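Local coordinates for aspartokinase (Clostridium acetobutylicum, PDB 3TVI), which probably catalyses the ATP-dependent phosphorylation of the beta-carboxyl group of L-aspartate, the first step toward threonine, methionine and lysine, at residues S108-Y118 with F171-T182; F147-K157 with S193-A201. All blocks are in the same frame, centred on the assembly; numbering follows the deposited sequence.

Contact 1: residues S108-Y118 with F171-T182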
loop_
_atom_site.group_PDB
_atom_site.type_symbol
_atom_site.label_atom_id
_atom_site.label_comp_id
_atom_site.label_asym_id
_atom_site.label_seq_id
_atom_site.Cartn_x
_atom_site.Cartn_y
_atom_site.Cartn_z
ATOM N N SER B 108 4.168 -9.025 -45.495
ATOM C CA SER B 108 3.662 -9.136 -44.117
ATOM C C SER B 108 2.971 -7.865 -43.681
ATOM O O SER B 108 3.174 -6.804 -44.276
ATOM C CB SER B 108 4.795 -9.456 -43.131
ATOM O OG SER B 108 5.734 -8.402 -43.038
ATOM N N SER B 109 2.146 -7.974 -42.646
ATOM C CA SER B 109 1.547 -6.799 -42.044
ATOM C C SER B 109 2.660 -5.849 -41.636
ATOM O O SER B 109 2.628 -4.673 -41.985
ATOM C CB SER B 109 0.718 -7.170 -40.823
ATOM O OG SER B 109 1.557 -7.672 -39.798
ATOM N N ASP B 110 3.656 -6.368 -40.921
ATOM C CA ASP B 110 4.774 -5.541 -40.467
ATOM C C ASP B 110 5.396 -4.734 -41.619
ATOM O O ASP B 110 5.642 -3.539 -41.484
ATOM C CB ASP B 110 5.842 -6.388 -39.759
ATOM C CG ASP B 110 5.480 -6.704 -38.316
ATOM O OD1 ASP B 110 4.296 -7.002 -38.043
ATOM O OD2 ASP B 110 6.384 -6.665 -37.451
ATOM N N TYR B 111 5.635 -5.379 -42.752
ATOM C CA TYR B 111 6.087 -4.662 -43.928
ATOM C C TYR B 111 5.067 -3.583 -44.309
ATOM O O TYR B 111 5.402 -2.404 -44.452
ATOM C CB TYR B 111 6.289 -5.617 -45.109
ATOM C CG TYR B 111 6.628 -4.873 -46.374
ATOM C CD1 TYR B 111 5.637 -4.513 -47.276
ATOM C CD2 TYR B 111 7.928 -4.477 -46.635
ATOM C CE1 TYR B 111 5.936 -3.809 -48.420
ATOM C CE2 TYR B 111 8.236 -3.772 -47.776
ATOM C CZ TYR B 111 7.238 -3.444 -48.668
ATOM O OH TYR B 111 7.542 -2.737 -49.814
ATOM N N ALA B 112 3.819 -4.005 -44.474
ATOM C CA ALA B 112 2.739 -3.108 -44.859
ATOM C C ALA B 112 2.764 -1.803 -44.061
ATOM O O ALA B 112 2.958 -0.736 -44.624
ATOM C CB ALA B 112 1.397 -3.805 -44.685
ATOM N N ALA B 113 2.592 -1.906 -42.745
ATOM C CA ALA B 113 2.389 -0.731 -41.894
ATOM C C ALA B 113 3.651 0.120 -41.731
ATOM O O ALA B 113 3.561 1.331 -41.473
ATOM C CB ALA B 113 1.859 -1.154 -40.531
ATOM N N SER B 114 4.819 -0.499 -41.891
ATOM C CA SER B 114 6.082 0.220 -41.739
ATOM C C SER B 114 6.383 1.160 -42.908
ATOM O O SER B 114 7.298 1.974 -42.811
ATOM C CB SER B 114 7.237 -0.763 -41.571
ATOM O OG SER B 114 7.229 -1.726 -42.608
ATOM N N ARG B 115 5.624 1.063 -44.001
ATOM C CA ARG B 115 5.903 1.863 -45.196
ATOM C C ARG B 115 5.537 3.345 -45.062
ATOM O O ARG B 115 6.030 4.185 -45.820
ATOM C CB ARG B 115 5.259 1.232 -46.439
ATOM C CG ARG B 115 6.204 0.335 -47.226
ATOM C CD ARG B 115 6.979 -0.645 -46.349
ATOM N NE ARG B 115 8.416 -0.651 -46.642
ATOM C CZ ARG B 115 9.378 -0.942 -45.765
ATOM N NH1 ARG B 115 9.094 -1.239 -44.503
ATOM N NH2 ARG B 115 10.651 -0.918 -46.144
ATOM N N GLY B 116 4.697 3.685 -44.093
ATOM C CA GLY B 116 4.443 5.093 -43.798
ATOM C C GLY B 116 5.718 5.844 -43.440
ATOM O O GLY B 116 5.931 6.973 -43.879
ATOM N N GLU B 117 6.577 5.198 -42.657
ATOM C CA GLU B 117 7.800 5.824 -42.155
ATOM C C GLU B 117 8.834 5.805 -43.266
ATOM O O GLU B 117 9.495 6.810 -43.533
ATOM C CB GLU B 117 8.358 5.091 -40.930
ATOM C CG GLU B 117 7.385 4.201 -40.164
ATOM C CD GLU B 117 6.227 4.954 -39.532
ATOM O OE1 GLU B 117 6.307 6.196 -39.476
ATOM O OE2 GLU B 117 5.245 4.308 -39.087
ATOM N N TYR B 118 8.962 4.645 -43.905
ATOM C CA TYR B 118 9.810 4.465 -45.094
ATOM C C TYR B 118 9.595 5.553 -46.156
ATOM O O TYR B 118 10.555 6.170 -46.619
ATOM C CB TYR B 118 9.562 3.075 -45.709
ATOM C CG TYR B 118 10.318 2.824 -46.986
ATOM C CD1 TYR B 118 11.613 2.334 -46.964
ATOM C CD2 TYR B 118 9.738 3.088 -48.223
ATOM C CE1 TYR B 118 12.316 2.111 -48.136
ATOM C CE2 TYR B 118 10.433 2.870 -49.400
ATOM C CZ TYR B 118 11.722 2.380 -49.349
ATOM O OH TYR B 118 12.422 2.169 -50.515
ATOM N N PHE B 171 10.106 3.210 -37.665
ATOM C CA PHE B 171 9.322 2.437 -36.693
ATOM C C PHE B 171 9.553 0.926 -36.770
ATOM O O PHE B 171 8.785 0.159 -36.220
ATOM C CB PHE B 171 7.872 2.921 -36.898
ATOM C CG PHE B 171 6.785 1.954 -36.574
ATOM C CD1 PHE B 171 6.570 1.520 -35.286
ATOM C CD2 PHE B 171 5.871 1.604 -37.553
ATOM C CE1 PHE B 171 5.510 0.673 -34.994
ATOM C CE2 PHE B 171 4.814 0.763 -37.271
ATOM C CZ PHE B 171 4.633 0.295 -35.983
ATOM N N TYR B 172 10.660 0.512 -37.390
ATOM C CA TYR B 172 10.883 -0.889 -37.709
ATOM C C TYR B 172 12.353 -1.229 -37.878
ATOM O O TYR B 172 13.214 -0.356 -37.809
ATOM C CB TYR B 172 10.149 -1.240 -39.000
ATOM C CG TYR B 172 10.779 -0.649 -40.236
ATOM C CD1 TYR B 172 11.695 -1.369 -40.984
ATOM C CD2 TYR B 172 10.465 0.641 -40.651
ATOM C CE1 TYR B 172 12.282 -0.822 -42.112
ATOM C CE2 TYR B 172 11.042 1.190 -41.785
ATOM C CZ TYR B 172 11.948 0.455 -42.507
ATOM O OH TYR B 172 12.518 1.002 -43.624
ATOM N N GLY B 173 12.614 -2.515 -38.100
ATOM C CA GLY B 173 13.957 -3.042 -38.363
ATOM C C GLY B 173 13.842 -4.438 -38.961
ATOM O O GLY B 173 12.758 -4.847 -39.378
ATOM N N SER B 174 14.936 -5.188 -39.005
ATOM C CA SER B 174 14.885 -6.532 -39.580
ATOM C C SER B 174 14.783 -7.594 -38.490
ATOM O O SER B 174 15.448 -7.492 -37.463
ATOM C CB SER B 174 16.106 -6.784 -40.468
ATOM O OG SER B 174 15.988 -6.088 -41.705
ATOM N N SER B 175 13.943 -8.602 -38.716
ATOM C CA SER B 175 13.835 -9.744 -37.805
ATOM C C SER B 175 15.052 -10.641 -37.958
ATOM O O SER B 175 15.796 -10.523 -38.937
ATOM C CB SER B 175 12.572 -10.559 -38.100
ATOM O OG SER B 175 12.534 -10.985 -39.452
ATOM N N PHE B 176 15.243 -11.546 -36.997
ATOM C CA PHE B 176 16.330 -12.533 -37.053
ATOM C C PHE B 176 16.421 -13.167 -38.432
ATOM O O PHE B 176 17.505 -13.276 -38.994
ATOM C CB PHE B 176 16.124 -13.626 -36.007
ATOM C CG PHE B 176 17.249 -14.617 -35.942
ATOM C CD1 PHE B 176 18.505 -14.229 -35.490
ATOM C CD2 PHE B 176 17.058 -15.937 -36.328
ATOM C CE1 PHE B 176 19.553 -15.137 -35.427
ATOM C CE2 PHE B 176 18.100 -16.851 -36.266
ATOM C CZ PHE B 176 19.350 -16.450 -35.816
ATOM N N ASN B 177 15.267 -13.553 -38.974
ATOM C CA ASN B 177 15.173 -14.143 -40.316
ATOM C C ASN B 177 15.237 -13.137 -41.489
ATOM O O ASN B 177 14.837 -13.465 -42.610
ATOM C CB ASN B 177 13.898 -14.995 -40.429
ATOM C CG ASN B 177 12.627 -14.162 -40.413
ATOM O OD1 ASN B 177 12.196 -13.677 -39.362
ATOM N ND2 ASN B 177 12.012 -14.004 -41.577
ATOM N N GLY B 178 15.728 -11.925 -41.235
ATOM C CA GLY B 178 15.942 -10.933 -42.293
ATOM C C GLY B 178 14.709 -10.196 -42.805
ATOM O O GLY B 178 14.835 -9.250 -43.587
ATOM N N ASP B 179 13.520 -10.616 -42.375
ATOM C CA ASP B 179 12.274 -10.007 -42.841
ATOM C C ASP B 179 11.903 -8.825 -41.951
ATOM O O ASP B 179 12.296 -8.774 -40.784
ATOM C CB ASP B 179 11.144 -11.044 -42.869
ATOM C CG ASP B 179 11.371 -12.138 -43.917
ATOM O OD1 ASP B 179 12.168 -11.936 -44.864
ATOM O OD2 ASP B 179 10.745 -13.213 -43.796
ATOM N N VAL B 180 11.152 -7.877 -42.515
ATOM C CA VAL B 180 10.793 -6.638 -41.823
ATOM C C VAL B 180 9.968 -6.888 -40.570
ATOM O O VAL B 180 8.877 -7.448 -40.641
ATOM C CB VAL B 180 9.992 -5.692 -42.729
ATOM C CG1 VAL B 180 9.232 -4.659 -41.909
ATOM C CG2 VAL B 180 10.921 -5.012 -43.711
ATOM N N LYS B 181 10.508 -6.454 -39.431
ATOM C CA LYS B 181 9.816 -6.516 -38.147
ATOM C C LYS B 181 9.608 -5.099 -37.619
ATOM O O LYS B 181 10.514 -4.276 -37.667
ATOM C CB LYS B 181 10.636 -7.331 -37.144
ATOM C CG LYS B 181 9.793 -8.092 -36.131
ATOM C CD LYS B 181 10.653 -8.835 -35.114
ATOM C CE LYS B 181 9.833 -9.835 -34.312
ATOM N NZ LYS B 181 8.580 -9.228 -33.777
ATOM N N THR B 182 8.412 -4.820 -37.121
ATOM C CA THR B 182 8.087 -3.498 -36.611
ATOM C C THR B 182 8.173 -3.546 -35.097
ATOM O O THR B 182 8.011 -4.616 -34.511
ATOM C CB THR B 182 6.672 -3.064 -37.062
ATOM O OG1 THR B 182 6.679 -1.669 -37.387
ATOM C CG2 THR B 182 5.613 -3.348 -35.982
#
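With CG anti to its carbonyl carbon (chi1 -80°), Asp-110 reaches from the first turn of helix 109-118 to strand 180-182, while Tyr-172, its CG wedged between backbone N and carbonyl carbon (chi1 72°), turns its ring toward Ser-114 and Arg-115. Asp-110 OD2 takes the backbone N-H of Thr-182 at 2.8 Å in a nearly straight bond, met on the anti side and tilted out of the carboxylate plane; a short acidic side chain suits an N-H that points at the helix. Beside it, Val-180 presses CG1 to within 3.7 Å of Tyr-111 CA, and its CG2 lies at the edge of the Tyr-111 ring. Arg-115 bends back so that NH1 sits over one face of the Tyr-172 ring, an off-centre cation-pi contact, with CZ 4.9 Å from the ring centroid. The same NH1 donates in the guanidinium plane to Ser-114 OG (2.7 Å), and Tyr-172 OH is hydrogen-bonded to Asp-134 OD1. At the far end Glu-117, predicted to bind substrate, lays CG 3.5 Å from Phe-171 CB. The Asp-110 carboxylate and Arg-115 cation thus hold hairpin 172-182 to the helix at two polar points flanking Val-180, while Phe-171 probably helps to position Glu-117.

Contact 2: residues F147-K157 with S193-A201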
loop_
_atom_site.group_PDB
_atom_site.type_symbol
_atom_site.label_atom_id
_atom_site.label_comp_id
_atom_site.label_asym_id
_atom_site.label_seq_id
_atom_site.Cartn_x
_atom_site.Cartn_y
_atom_site.Cartn_z
ATOM N N PHE B 147 15.330 -6.582 -29.368
ATOM C CA PHE B 147 16.265 -5.712 -30.071
ATOM C C PHE B 147 17.708 -6.142 -29.854
ATOM O O PHE B 147 18.212 -6.055 -28.739
ATOM C CB PHE B 147 16.072 -4.267 -29.593
ATOM C CG PHE B 147 17.149 -3.320 -30.041
ATOM C CD1 PHE B 147 17.368 -3.080 -31.389
ATOM C CD2 PHE B 147 17.928 -2.649 -29.114
ATOM C CE1 PHE B 147 18.355 -2.198 -31.807
ATOM C CE2 PHE B 147 18.919 -1.769 -29.523
ATOM C CZ PHE B 147 19.134 -1.542 -30.873
ATOM N N ASP B 148 18.366 -6.608 -30.912
ATOM C CA ASP B 148 19.789 -6.954 -30.843
ATOM C C ASP B 148 20.633 -5.684 -30.764
ATOM O O ASP B 148 20.791 -4.975 -31.760
ATOM C CB ASP B 148 20.208 -7.791 -32.057
ATOM C CG ASP B 148 21.689 -8.165 -32.038
ATOM O OD1 ASP B 148 22.020 -9.297 -32.445
ATOM O OD2 ASP B 148 22.528 -7.337 -31.619
ATOM N N GLU B 149 21.196 -5.418 -29.589
ATOM C CA GLU B 149 21.908 -4.167 -29.347
ATOM C C GLU B 149 23.266 -4.170 -30.029
ATOM O O GLU B 149 23.519 -3.361 -30.925
ATOM C CB GLU B 149 22.074 -3.910 -27.844
ATOM C CG GLU B 149 20.763 -3.951 -27.062
ATOM C CD GLU B 149 20.811 -3.206 -25.735
ATOM O OE1 GLU B 149 21.915 -2.813 -25.301
ATOM O OE2 GLU B 149 19.731 -3.014 -25.125
ATOM N N LYS B 150 24.122 -5.104 -29.625
ATOM C CA LYS B 150 25.523 -5.107 -30.040
ATOM C C LYS B 150 25.697 -5.073 -31.558
ATOM O O LYS B 150 26.625 -4.439 -32.056
ATOM C CB LYS B 150 26.250 -6.312 -29.432
ATOM C CG LYS B 150 27.773 -6.209 -29.431
ATOM C CD LYS B 150 28.379 -6.550 -28.067
ATOM C CE LYS B 150 28.147 -7.997 -27.637
ATOM N NZ LYS B 150 28.838 -8.987 -28.515
ATOM N N LYS B 151 24.798 -5.731 -32.291
ATOM C CA LYS B 151 24.856 -5.750 -33.761
ATOM C C LYS B 151 24.400 -4.437 -34.373
ATOM O O LYS B 151 25.113 -3.837 -35.171
ATOM C CB LYS B 151 23.984 -6.868 -34.332
ATOM C CG LYS B 151 24.044 -6.976 -35.850
ATOM C CD LYS B 151 23.093 -8.044 -36.363
ATOM C CE LYS B 151 23.144 -8.166 -37.875
ATOM N NZ LYS B 151 22.061 -9.055 -38.369
ATOM N N SER B 152 23.189 -4.018 -34.016
ATOM C CA SER B 152 22.595 -2.808 -34.565
ATOM C C SER B 152 23.587 -1.650 -34.535
ATOM O O SER B 152 23.865 -1.038 -35.565
ATOM C CB SER B 152 21.336 -2.442 -33.782
ATOM O OG SER B 152 20.419 -3.518 -33.789
ATOM N N TYR B 153 24.138 -1.383 -33.353
ATOM C CA TYR B 153 25.055 -0.262 -33.156
ATOM C C TYR B 153 26.301 -0.406 -34.026
ATOM O O TYR B 153 26.700 0.539 -34.714
ATOM C CB TYR B 153 25.455 -0.138 -31.685
ATOM C CG TYR B 153 24.291 0.058 -30.723
ATOM C CD1 TYR B 153 23.268 0.963 -30.998
ATOM C CD2 TYR B 153 24.230 -0.645 -29.526
ATOM C CE1 TYR B 153 22.218 1.143 -30.119
ATOM C CE2 TYR B 153 23.183 -0.469 -28.643
ATOM C CZ TYR B 153 22.182 0.427 -28.943
ATOM O OH TYR B 153 21.144 0.600 -28.059
ATOM N N GLU B 154 26.908 -1.589 -34.007
ATOM C CA GLU B 154 28.033 -1.873 -34.893
ATOM C C GLU B 154 27.683 -1.443 -36.319
ATOM O O GLU B 154 28.471 -0.759 -36.973
ATOM C CB GLU B 154 28.406 -3.365 -34.840
ATOM C CG GLU B 154 29.347 -3.846 -35.954
ATOM C CD GLU B 154 30.035 -5.180 -35.642
ATOM O OE1 GLU B 154 29.802 -5.757 -34.548
ATOM O OE2 GLU B 154 30.824 -5.647 -36.499
ATOM N N LYS B 155 26.490 -1.830 -36.773
ATOM C CA LYS B 155 26.004 -1.476 -38.104
ATOM C C LYS B 155 25.796 0.035 -38.219
ATOM O O LYS B 155 26.241 0.655 -39.178
ATOM C CB LYS B 155 24.711 -2.231 -38.421
ATOM N N ILE B 156 25.145 0.627 -37.226
ATOM C CA ILE B 156 24.937 2.077 -37.197
ATOM C C ILE B 156 26.253 2.840 -37.356
ATOM O O ILE B 156 26.347 3.770 -38.159
ATOM C CB ILE B 156 24.246 2.525 -35.895
ATOM C CG1 ILE B 156 22.770 2.132 -35.918
ATOM C CG2 ILE B 156 24.375 4.027 -35.719
ATOM C CD1 ILE B 156 22.055 2.340 -34.601
ATOM N N LYS B 157 27.265 2.441 -36.596
ATOM C CA LYS B 157 28.581 3.064 -36.704
ATOM C C LYS B 157 29.147 2.907 -38.110
ATOM O O LYS B 157 29.752 3.829 -38.653
ATOM C CB LYS B 157 29.549 2.454 -35.687
ATOM C CG LYS B 157 29.236 2.817 -34.248
ATOM C CD LYS B 157 30.226 2.184 -33.284
ATOM C CE LYS B 157 30.187 2.872 -31.930
ATOM N NZ LYS B 157 28.795 3.050 -31.430
ATOM N N SER B 193 16.227 7.019 -30.314
ATOM C CA SER B 193 17.121 6.707 -29.189
ATOM C C SER B 193 18.214 5.734 -29.592
ATOM O O SER B 193 19.377 5.934 -29.255
ATOM C CB SER B 193 16.332 6.111 -28.029
ATOM O OG SER B 193 15.080 6.759 -27.905
ATOM N N ILE B 194 17.831 4.686 -30.318
ATOM C CA ILE B 194 18.781 3.697 -30.811
ATOM C C ILE B 194 19.881 4.381 -31.608
ATOM O O ILE B 194 21.057 4.203 -31.328
ATOM C CB ILE B 194 18.091 2.652 -31.706
ATOM C CG1 ILE B 194 17.140 1.782 -30.872
ATOM C CG2 ILE B 194 19.127 1.790 -32.410
ATOM C CD1 ILE B 194 16.389 0.731 -31.661
ATOM N N ILE B 195 19.494 5.185 -32.590
ATOM C CA ILE B 195 20.475 5.817 -33.460
ATOM C C ILE B 195 21.459 6.641 -32.651
ATOM O O ILE B 195 22.664 6.582 -32.894
ATOM C CB ILE B 195 19.823 6.734 -34.506
ATOM C CG1 ILE B 195 19.059 5.911 -35.553
ATOM C CG2 ILE B 195 20.882 7.584 -35.189
ATOM C CD1 ILE B 195 19.902 4.876 -36.268
ATOM N N SER B 196 20.937 7.409 -31.696
ATOM C CA SER B 196 21.770 8.245 -30.833
ATOM C C SER B 196 22.805 7.374 -30.126
ATOM O O SER B 196 24.013 7.639 -30.200
ATOM C CB SER B 196 20.906 8.972 -29.804
ATOM O OG SER B 196 19.688 9.416 -30.378
ATOM N N ALA B 197 22.323 6.323 -29.464
ATOM C CA ALA B 197 23.192 5.339 -28.833
ATOM C C ALA B 197 24.276 4.842 -29.788
ATOM O O ALA B 197 25.458 4.860 -29.453
ATOM C CB ALA B 197 22.371 4.165 -28.333
ATOM N N GLY B 198 23.866 4.411 -30.978
ATOM C CA GLY B 198 24.780 3.806 -31.944
ATOM C C GLY B 198 25.804 4.757 -32.537
ATOM O O GLY B 198 26.910 4.348 -32.899
ATOM N N VAL B 199 25.434 6.027 -32.653
ATOM C CA VAL B 199 26.343 7.048 -33.163
ATOM C C VAL B 199 27.149 7.713 -32.038
ATOM O O VAL B 199 28.077 8.476 -32.305
ATOM C CB VAL B 199 25.564 8.132 -33.918
ATOM C CG1 VAL B 199 24.614 8.861 -32.973
ATOM C CG2 VAL B 199 26.525 9.105 -34.577
ATOM N N ASN B 200 26.798 7.413 -30.788
ATOM C CA ASN B 200 27.347 8.118 -29.635
ATOM C C ASN B 200 27.084 9.616 -29.775
ATOM O O ASN B 200 27.995 10.433 -29.674
ATOM C CB ASN B 200 28.842 7.823 -29.455
ATOM C CG ASN B 200 29.122 6.357 -29.199
ATOM O OD1 ASN B 200 28.517 5.742 -28.321
ATOM N ND2 ASN B 200 30.052 5.791 -29.955
ATOM N N ALA B 201 25.822 9.962 -30.017
ATOM C CA ALA B 201 25.418 11.352 -30.204
ATOM C C ALA B 201 25.601 12.156 -28.924
ATOM O O ALA B 201 25.755 11.591 -27.828
ATOM C CB ALA B 201 23.968 11.424 -30.658
#
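Helix 149-157 crosses helix 193-199 at -69°, their axes 8.3 Å apart, and the backbones come closest where Tyr-153 and Gly-198 bring their CA atoms within 4.3 Å. In this part of the amino acid kinase fold Ile-156 packs as a knob into a hole formed by Ile-194, Ile-195, Gly-198 and Val-199. Its CD1 extends to Ile-194 CG2 and Ile-195 CD1. Ile-156 CG2, anti to the backbone N, lies 3.6 Å from Gly-198 C. Gly-198, with no side chain of its own, suits this crossing: its backbone lies directly against Ile-156 and Tyr-153. Tyr-153 lays its ring alongside the same helix, with CD1 3.4 Å from Gly-198 CA and CE1 against the small methyl of Ala-197. Just before the first helix, Phe-147 offers a ring face to Ile-194, whose CD1 makes a CH-pi contact 3.8 Å from the ring centroid; the beta-branched side chain divides its work, the CG1-CD1 arm lying over the ring and CG2 meeting Ile-156 CD1. Ile-195 also touches Val-6 of strand 5-9, in the central sheet. Polar chemistry enters at the C-terminal end of helix 193-199, where a Schellman motif closes the last turn: Lys-157 NZ donates to Gly-198 O at 2.7 Å, approaching from above the carbonyl plane.

Contacts 1 and 2 lie on the same side of the chain's centre, with their own centres about 18 Å apart and their nearest atoms about 6 Å apart, so they do not touch. Their segments alternate along the chain: 108-118, 147-157, 171-182, 193-201. Helix 187-199 of contact 2 is the next element after strand 180-182 of contact 1, a short connection later, and Ser-188 near its start meets both Glu-117 and Phe-171. All four segments belong to the amino acid kinase family region. Helix 187-199 thus runs from Glu-117, the predicted substrate-binding residue within contact 1, to the packing of contact 2, and leads into strand 203-208 of the mixed sheet, which ends at the predicted ATP-binding Thr-208.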